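Local coordinates for xylulose kinase (Bifidobacterium adolescentis ATCC 15703, PDB 3I8B), which probably phosphorylates D-xylulose to D-xylulose 5-phosphate at the expense of ATP, as an FGGY-family carbohydrate kinase, at residues Val147-Glu152 and Val220-Ala224; Val158-Ile164 and His233-Leu239. All blocks are in the same frame, centred on the assembly; numbering follows the deposited sequence.

Contact 1 (Val147-Glu152 and Val220-Ala224)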
ATOM      1  N   VAL A 147     -14.790  -0.235  10.089  1.00  9.35           N
ATOM      2  CA  VAL A 147     -15.699   0.535  10.926  1.00  9.93           C
ATOM      3  C   VAL A 147     -17.119   0.024  10.733  1.00  9.45           C
ATOM      4  O   VAL A 147     -17.842  -0.167  11.698  1.00 10.83           O
ATOM      5  CB  VAL A 147     -15.636   2.038  10.617  1.00  9.85           C
ATOM      6  CG1 VAL A 147     -16.651   2.806  11.489  1.00  6.42           C
ATOM      7  CG2 VAL A 147     -14.207   2.562  10.828  1.00 10.28           C
ATOM      8  N   ALA A 148     -17.494  -0.203   9.478  1.00 10.58           N
ATOM      9  CA  ALA A 148     -18.761  -0.856   9.142  1.00 11.91           C
ATOM     10  C   ALA A 148     -18.961  -2.178   9.882  1.00 11.06           C
ATOM     11  O   ALA A 148     -20.033  -2.440  10.428  1.00 13.11           O
ATOM     12  CB  ALA A 148     -18.844  -1.091   7.650  1.00 10.01           C
ATOM     13  N   TRP A 149     -17.929  -3.008   9.891  1.00 10.47           N
ATOM     14  CA  TRP A 149     -18.008  -4.313  10.513  1.00 10.93           C
ATOM     15  C   TRP A 149     -18.252  -4.165  12.012  1.00 11.53           C
ATOM     16  O   TRP A 149     -19.039  -4.910  12.612  1.00 11.93           O
ATOM     17  CB  TRP A 149     -16.726  -5.114  10.253  1.00 10.69           C
ATOM     18  CG  TRP A 149     -16.754  -6.461  10.912  1.00 12.17           C
ATOM     19  CD1 TRP A 149     -17.094  -7.651  10.334  1.00 11.16           C
ATOM     20  CD2 TRP A 149     -16.460  -6.751  12.286  1.00 15.66           C
ATOM     21  NE1 TRP A 149     -17.020  -8.663  11.258  1.00 13.79           N
ATOM     22  CE2 TRP A 149     -16.626  -8.139  12.463  1.00 15.87           C
ATOM     23  CE3 TRP A 149     -16.044  -5.971  13.378  1.00 12.15           C
ATOM     24  CZ2 TRP A 149     -16.410  -8.766  13.691  1.00 15.54           C
ATOM     25  CZ3 TRP A 149     -15.836  -6.587  14.595  1.00 12.86           C
ATOM     26  CH2 TRP A 149     -16.019  -7.975  14.743  1.00 17.71           C
ATOM     27  N   VAL A 150     -17.569  -3.198  12.617  1.00 10.06           N
ATOM     28  CA  VAL A 150     -17.713  -2.952  14.043  1.00 11.93           C
ATOM     29  C   VAL A 150     -19.124  -2.458  14.359  1.00 13.67           C
ATOM     30  O   VAL A 150     -19.700  -2.824  15.387  1.00 10.64           O
ATOM     31  CB  VAL A 150     -16.671  -1.930  14.563  1.00 12.43           C
ATOM     32  CG1 VAL A 150     -16.934  -1.617  16.029  1.00  9.14           C
ATOM     33  CG2 VAL A 150     -15.255  -2.474  14.376  1.00 12.44           C
ATOM     34  N   ALA A 151     -19.682  -1.624  13.484  1.00 12.94           N
ATOM     35  CA  ALA A 151     -21.050  -1.149  13.703  1.00 10.95           C
ATOM     36  C   ALA A 151     -22.022  -2.319  13.629  1.00 12.81           C
ATOM     37  O   ALA A 151     -22.992  -2.387  14.383  1.00 12.00           O
ATOM     38  CB  ALA A 151     -21.431  -0.081  12.691  1.00 11.77           C
ATOM     39  N   GLU A 152     -21.756  -3.245  12.726  1.00 12.24           N
ATOM     40  CA  GLU A 152     -22.667  -4.370  12.528  1.00 13.98           C
ATOM     41  C   GLU A 152     -22.530  -5.424  13.630  1.00 16.27           C
ATOM     42  O   GLU A 152     -23.525  -5.974  14.100  1.00 15.60           O
ATOM     43  CB  GLU A 152     -22.464  -4.993  11.142  1.00 17.93           C
ATOM     44  CG  GLU A 152     -23.346  -6.205  10.844  1.00 20.84           C
ATOM     45  CD  GLU A 152     -24.838  -5.886  10.841  1.00 24.86           C
ATOM     46  OE1 GLU A 152     -25.650  -6.826  11.027  1.00 28.51           O
ATOM     47  OE2 GLU A 152     -25.199  -4.701  10.666  1.00 26.57           O
ATOM     48  N   VAL A 220     -22.167   3.976   7.415  1.00 11.56           N
ATOM     49  CA  VAL A 220     -21.926   2.676   8.052  1.00 10.40           C
ATOM     50  C   VAL A 220     -22.309   2.634   9.531  1.00 10.91           C
ATOM     51  O   VAL A 220     -22.532   1.556  10.082  1.00 10.05           O
ATOM     52  CB  VAL A 220     -20.471   2.174   7.846  1.00 10.90           C
ATOM     53  CG1 VAL A 220     -20.087   2.288   6.375  1.00 12.29           C
ATOM     54  CG2 VAL A 220     -19.481   2.944   8.740  1.00  9.49           C
ATOM     55  N   LEU A 221     -22.380   3.803  10.168  1.00 11.26           N
ATOM     56  CA  LEU A 221     -22.794   3.904  11.568  1.00 12.13           C
ATOM     57  C   LEU A 221     -24.309   3.731  11.724  1.00 14.09           C
ATOM     58  O   LEU A 221     -24.807   3.414  12.808  1.00 12.57           O
ATOM     59  CB  LEU A 221     -22.376   5.255  12.159  1.00  9.90           C
ATOM     60  CG  LEU A 221     -20.867   5.467  12.335  1.00 10.60           C
ATOM     61  CD1 LEU A 221     -20.540   6.848  12.908  1.00 10.71           C
ATOM     62  CD2 LEU A 221     -20.230   4.346  13.192  1.00  8.92           C
ATOM     63  N   GLU A 222     -25.029   3.962  10.635  1.00 12.05           N
ATOM     64  CA  GLU A 222     -26.490   3.935  10.651  1.00 14.98           C
ATOM     65  C   GLU A 222     -27.028   2.626  11.206  1.00 16.63           C
ATOM     66  O   GLU A 222     -28.025   2.625  11.934  1.00 14.44           O
ATOM     67  CB  GLU A 222     -27.024   4.175   9.234  1.00 13.37           C
ATOM     68  CG  GLU A 222     -28.527   4.340   9.093  1.00 20.86           C
ATOM     69  CD  GLU A 222     -28.875   5.133   7.839  1.00 27.33           C
ATOM     70  OE1 GLU A 222     -28.549   6.344   7.776  1.00 34.82           O
ATOM     71  OE2 GLU A 222     -29.442   4.544   6.910  1.00 29.47           O
ATOM     72  N   ALA A 223     -26.354   1.525  10.873  1.00 13.26           N
ATOM     73  CA  ALA A 223     -26.764   0.197  11.310  1.00 19.59           C
ATOM     74  C   ALA A 223     -26.864   0.091  12.821  1.00 19.43           C
ATOM     75  O   ALA A 223     -27.739  -0.603  13.340  1.00 18.62           O
ATOM     76  CB  ALA A 223     -25.806  -0.866  10.781  1.00 20.89           C
ATOM     77  N   ALA A 224     -25.961   0.762  13.530  1.00 14.35           N
ATOM     78  CA  ALA A 224     -25.964   0.685  14.986  1.00 16.68           C
ATOM     79  C   ALA A 224     -26.773   1.804  15.655  1.00 17.87           C
ATOM     80  O   ALA A 224     -27.297   1.614  16.750  1.00 19.68           O
ATOM     81  CB  ALA A 224     -24.516   0.644  15.538  1.00 15.98           C
TER
HETATM   82  O   HOH W   1     -22.498  -1.012   9.036  1.00 21.34           O
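Small side chains let two helices lie close together, and the pairing of helix 143-153 with helix 214-225 illustrates the rule. Val-147 opens the interface from the side: its CG1 lies 3.9 Å from CG2 of Val-220 and 4.3 Å from CD2 of Leu-221, whose CA-to-CB bond points away although the leucine tip swings back to the seam. One residue on, Ala-148 brings the backbones nearest, its CA 4.9 Å from the CA of Val-220, and its CB sits 3.7 Å from the CB of that valine. The carbonyl of Ala-148 already serves its own helix, accepting from Glu-152 N, yet it also accepts a hydrogen bond from a water, whose oxygen lies 3.2 Å from Ala-148 O; the same water donates to Val-220 O at 2.8 Å. No direct hydrogen bond crosses between the segments; the water links their backbones in a largely apolar seam. Over these segments the axes run almost parallel, 9° apart and 7.8 Å at closest approach, a side-by-side helix pair within the N-terminal domain of the FGGY kinase fold. Trp-149 points away, and Val-150 turns to Val-158 and Met-77. Ala-151 has the largest area covered by the other segment: its CB rests 3.3 Å from Val-220 O and 4.3 Å from the CB of Ala-224, while its own O lies 3.6 Å from that same CB. At the exposed margin, the side chain of Glu-152 leaves sideways, but its end comes nearer, with OE2 3.9 Å from Ala-223 CB, and Gln-101 of helix 99-110 touches it.

Contact 2 (Val158-Ile164 and His233-Leu239)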
ATOM      1  N   VAL A 158     -18.884   0.564  18.637  1.00 10.28           N
ATOM      2  CA  VAL A 158     -18.892   1.567  17.588  1.00 11.26           C
ATOM      3  C   VAL A 158     -19.368   2.905  18.141  1.00 13.62           C
ATOM      4  O   VAL A 158     -18.870   3.961  17.741  1.00 10.36           O
ATOM      5  CB  VAL A 158     -19.677   1.145  16.339  1.00 11.77           C
ATOM      6  CG1 VAL A 158     -21.140   1.679  16.389  1.00 13.42           C
ATOM      7  CG2 VAL A 158     -18.966   1.670  15.101  1.00  9.56           C
ATOM      8  N   LYS A 159     -20.279   2.843  19.110  1.00 14.54           N
ATOM      9  CA  LYS A 159     -20.847   4.038  19.729  1.00 11.19           C
ATOM     10  C   LYS A 159     -19.862   4.771  20.642  1.00 14.56           C
ATOM     11  O   LYS A 159     -20.089   5.935  20.977  1.00 13.96           O
ATOM     12  CB  LYS A 159     -22.117   3.691  20.515  1.00 18.40           C
ATOM     13  CG  LYS A 159     -23.327   3.349  19.637  1.00 14.64           C
ATOM     14  CD  LYS A 159     -24.538   3.018  20.510  1.00 21.16           C
ATOM     15  CE  LYS A 159     -25.645   2.345  19.702  1.00 22.26           C
ATOM     16  NZ  LYS A 159     -26.673   1.729  20.590  1.00 24.77           N
ATOM     17  N   LYS A 160     -18.781   4.104  21.048  1.00 11.80           N
ATOM     18  CA  LYS A 160     -17.749   4.754  21.886  1.00 10.26           C
ATOM     19  C   LYS A 160     -16.690   5.509  21.066  1.00 11.23           C
ATOM     20  O   LYS A 160     -15.841   6.205  21.624  1.00  9.98           O
ATOM     21  CB  LYS A 160     -17.029   3.720  22.767  1.00 12.01           C
ATOM     22  CG  LYS A 160     -17.914   2.949  23.742  1.00 14.81           C
ATOM     23  CD  LYS A 160     -17.047   2.063  24.642  1.00 19.15           C
ATOM     24  CE  LYS A 160     -17.868   0.977  25.318  1.00 28.06           C
ATOM     25  NZ  LYS A 160     -17.071   0.197  26.313  1.00 28.03           N
ATOM     26  N   ILE A 161     -16.699   5.323  19.755  1.00 11.45           N
ATOM     27  CA  ILE A 161     -15.675   5.924  18.909  1.00 11.34           C
ATOM     28  C   ILE A 161     -15.632   7.439  19.107  1.00 12.89           C
ATOM     29  O   ILE A 161     -16.635   8.115  18.891  1.00 11.49           O
ATOM     30  CB  ILE A 161     -15.921   5.604  17.426  1.00  8.28           C
ATOM     31  CG1 ILE A 161     -15.872   4.094  17.201  1.00 11.09           C
ATOM     32  CG2 ILE A 161     -14.865   6.283  16.542  1.00 11.59           C
ATOM     33  CD1 ILE A 161     -15.827   3.679  15.750  1.00  9.83           C
ATOM     34  N   ALA A 162     -14.486   7.960  19.548  1.00 10.93           N
ATOM     35  CA  ALA A 162     -14.241   9.401  19.563  1.00  9.89           C
ATOM     36  C   ALA A 162     -13.243   9.816  18.472  1.00  9.82           C
ATOM     37  O   ALA A 162     -13.203  10.976  18.055  1.00 12.47           O
ATOM     38  CB  ALA A 162     -13.770   9.853  20.935  1.00  7.53           C
ATOM     39  N   ALA A 163     -12.427   8.868  18.017  1.00 11.30           N
ATOM     40  CA  ALA A 163     -11.468   9.134  16.949  1.00 11.47           C
ATOM     41  C   ALA A 163     -11.170   7.862  16.155  1.00  9.83           C
ATOM     42  O   ALA A 163     -11.170   6.765  16.698  1.00  7.27           O
ATOM     43  CB  ALA A 163     -10.150   9.750  17.516  1.00  7.01           C
ATOM     44  N   ILE A 164     -10.924   8.016  14.861  1.00  7.07           N
ATOM     45  CA  ILE A 164     -10.474   6.899  14.051  1.00  8.08           C
ATOM     46  C   ILE A 164      -9.149   7.300  13.430  1.00  9.60           C
ATOM     47  O   ILE A 164      -9.044   8.394  12.899  1.00  9.00           O
ATOM     48  CB  ILE A 164     -11.454   6.589  12.903  1.00  9.80           C
ATOM     49  CG1 ILE A 164     -12.905   6.525  13.412  1.00  7.78           C
ATOM     50  CG2 ILE A 164     -11.065   5.277  12.229  1.00  7.48           C
ATOM     51  CD1 ILE A 164     -13.919   6.429  12.289  1.00 10.37           C
ATOM     52  N   HIS A 233     -22.804  11.528  15.112  1.00 10.84           N
ATOM     53  CA  HIS A 233     -21.584  10.829  15.503  1.00 10.07           C
ATOM     54  C   HIS A 233     -20.471  11.125  14.493  1.00  9.91           C
ATOM     55  O   HIS A 233     -19.374  11.517  14.867  1.00 11.78           O
ATOM     56  CB  HIS A 233     -21.857   9.322  15.560  1.00 10.51           C
ATOM     57  CG  HIS A 233     -20.867   8.542  16.370  1.00  9.99           C
ATOM     58  ND1 HIS A 233     -19.688   9.084  16.851  1.00 13.33           N
ATOM     59  CD2 HIS A 233     -20.866   7.248  16.765  1.00 11.52           C
ATOM     60  CE1 HIS A 233     -19.015   8.162  17.510  1.00 11.35           C
ATOM     61  NE2 HIS A 233     -19.711   7.035  17.478  1.00 17.25           N
ATOM     62  N   ALA A 234     -20.758  10.945  13.208  1.00 10.50           N
ATOM     63  CA  ALA A 234     -19.736  11.092  12.176  1.00 10.03           C
ATOM     64  C   ALA A 234     -19.177  12.513  12.118  1.00 12.42           C
ATOM     65  O   ALA A 234     -18.010  12.710  11.782  1.00  9.13           O
ATOM     66  CB  ALA A 234     -20.271  10.647  10.801  1.00  9.23           C
ATOM     67  N   GLU A 235     -20.007  13.495  12.466  1.00 11.94           N
ATOM     68  CA  GLU A 235     -19.551  14.872  12.604  1.00 12.00           C
ATOM     69  C   GLU A 235     -18.678  15.051  13.825  1.00 11.38           C
ATOM     70  O   GLU A 235     -17.714  15.806  13.790  1.00 14.81           O
ATOM     71  CB  GLU A 235     -20.730  15.854  12.699  1.00 10.74           C
ATOM     72  CG  GLU A 235     -21.432  16.085  11.367  1.00 21.16           C
ATOM     73  CD  GLU A 235     -20.455  16.430  10.245  1.00 25.00           C
ATOM     74  OE1 GLU A 235     -19.689  17.409  10.388  1.00 27.28           O
ATOM     75  OE2 GLU A 235     -20.455  15.722   9.216  1.00 26.71           O
ATOM     76  N   ALA A 236     -19.023  14.379  14.915  1.00 12.90           N
ATOM     77  CA  ALA A 236     -18.309  14.586  16.173  1.00 12.77           C
ATOM     78  C   ALA A 236     -16.936  13.880  16.214  1.00 11.34           C
ATOM     79  O   ALA A 236     -16.069  14.266  16.976  1.00  8.27           O
ATOM     80  CB  ALA A 236     -19.172  14.135  17.346  1.00 14.10           C
ATOM     81  N   ILE A 237     -16.753  12.855  15.391  1.00  9.09           N
ATOM     82  CA  ILE A 237     -15.537  12.027  15.427  1.00  9.45           C
ATOM     83  C   ILE A 237     -14.281  12.806  15.020  1.00 11.89           C
ATOM     84  O   ILE A 237     -14.303  13.559  14.043  1.00 11.37           O
ATOM     85  CB  ILE A 237     -15.704  10.765  14.536  1.00 10.33           C
ATOM     86  CG1 ILE A 237     -16.594   9.740  15.248  1.00  9.78           C
ATOM     87  CG2 ILE A 237     -14.338  10.138  14.187  1.00  8.19           C
ATOM     88  CD1 ILE A 237     -17.158   8.667  14.311  1.00  9.56           C
ATOM     89  N   VAL A 238     -13.198  12.649  15.781  1.00  9.61           N
ATOM     90  CA  VAL A 238     -11.949  13.320  15.438  1.00 10.83           C
ATOM     91  C   VAL A 238     -11.226  12.449  14.414  1.00 10.31           C
ATOM     92  O   VAL A 238     -11.081  11.256  14.630  1.00  9.32           O
ATOM     93  CB  VAL A 238     -11.037  13.550  16.675  1.00 11.32           C
ATOM     94  CG1 VAL A 238      -9.675  14.095  16.235  1.00  9.42           C
ATOM     95  CG2 VAL A 238     -11.699  14.504  17.666  1.00  8.84           C
ATOM     96  N   LEU A 239     -10.835  13.048  13.289  1.00  6.65           N
ATOM     97  CA  LEU A 239     -10.094  12.382  12.224  1.00 10.85           C
ATOM     98  C   LEU A 239      -8.742  13.091  12.128  1.00 10.34           C
ATOM     99  O   LEU A 239      -8.663  14.282  12.394  1.00 10.61           O
ATOM    100  CB  LEU A 239     -10.844  12.482  10.883  1.00 11.65           C
ATOM    101  CG  LEU A 239     -12.265  11.887  10.828  1.00 10.91           C
ATOM    102  CD1 LEU A 239     -12.930  12.106   9.449  1.00  8.27           C
ATOM    103  CD2 LEU A 239     -12.268  10.419  11.214  1.00  9.52           C
TER
HETATM  104  O   HOH W   2     -14.921  12.819  18.901  1.00 14.21           O
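Val-238 N donates to Ala-162 O at 2.8 Å, nearly straight at 176°, an example of how the extended residues after a helix can pair with a neighbouring strand through their backbone. Ile-164 N returns a longer bond to Val-238 O at 3.3 Å. Together they frame a single beta bridge between Ala-163 and Val-238, accompanied by a CA-H...O contact from Ala-163 CA to Val-238 O at 3.2 Å. Ala-162 O also accepts from a water, 2.7 Å from it, that donates equally closely to Ala-236 O at the helix end. Further back, His-233 NE2 donates to Val-158 O at 3.2 Å, tying the helix to the type I turn of Val-158 to Ile-161. Around this frame, Ile-237 packs its CD1 against Ile-161 CG2 and its CG2 against Ile-164 CG1, both at 4.0 Å; Leu-239 CD2 lies 4.3 Å from Ile-164 CB. On its other edge the strand meets strand 78-80, where Ala-162 and Ala-163 both face Leu-80 in a classic beta bulge. Val-238 lies near the magnesium ligand Glu-190, and Val-158 packs against helices 143-153 and 214-225.

Overall arrangement
The two contacts lie in the N-terminal domain of this FGGY kinase, their centres 12 Å apart and on the same side of the chain's centre. Their segments alternate in sequence: 147-152, 158-164, 220-224, then 233-239, so the same two regions of chain meet twice. Helix 227-236 follows helix 214-225 in the chain and carries the second region from contact 1 to contact 2. Val-158 joins them directly, its CG2 3.5 Å from Leu-221 CD2 and its CG1 3.6 Å from Ala-224 CB. The helical packing of contact 1 is thus continuous with the bridged backbones of contact 2, and it is contact 2 that lies next to the magnesium site of Glu-190, Leu-192 and Thr-241.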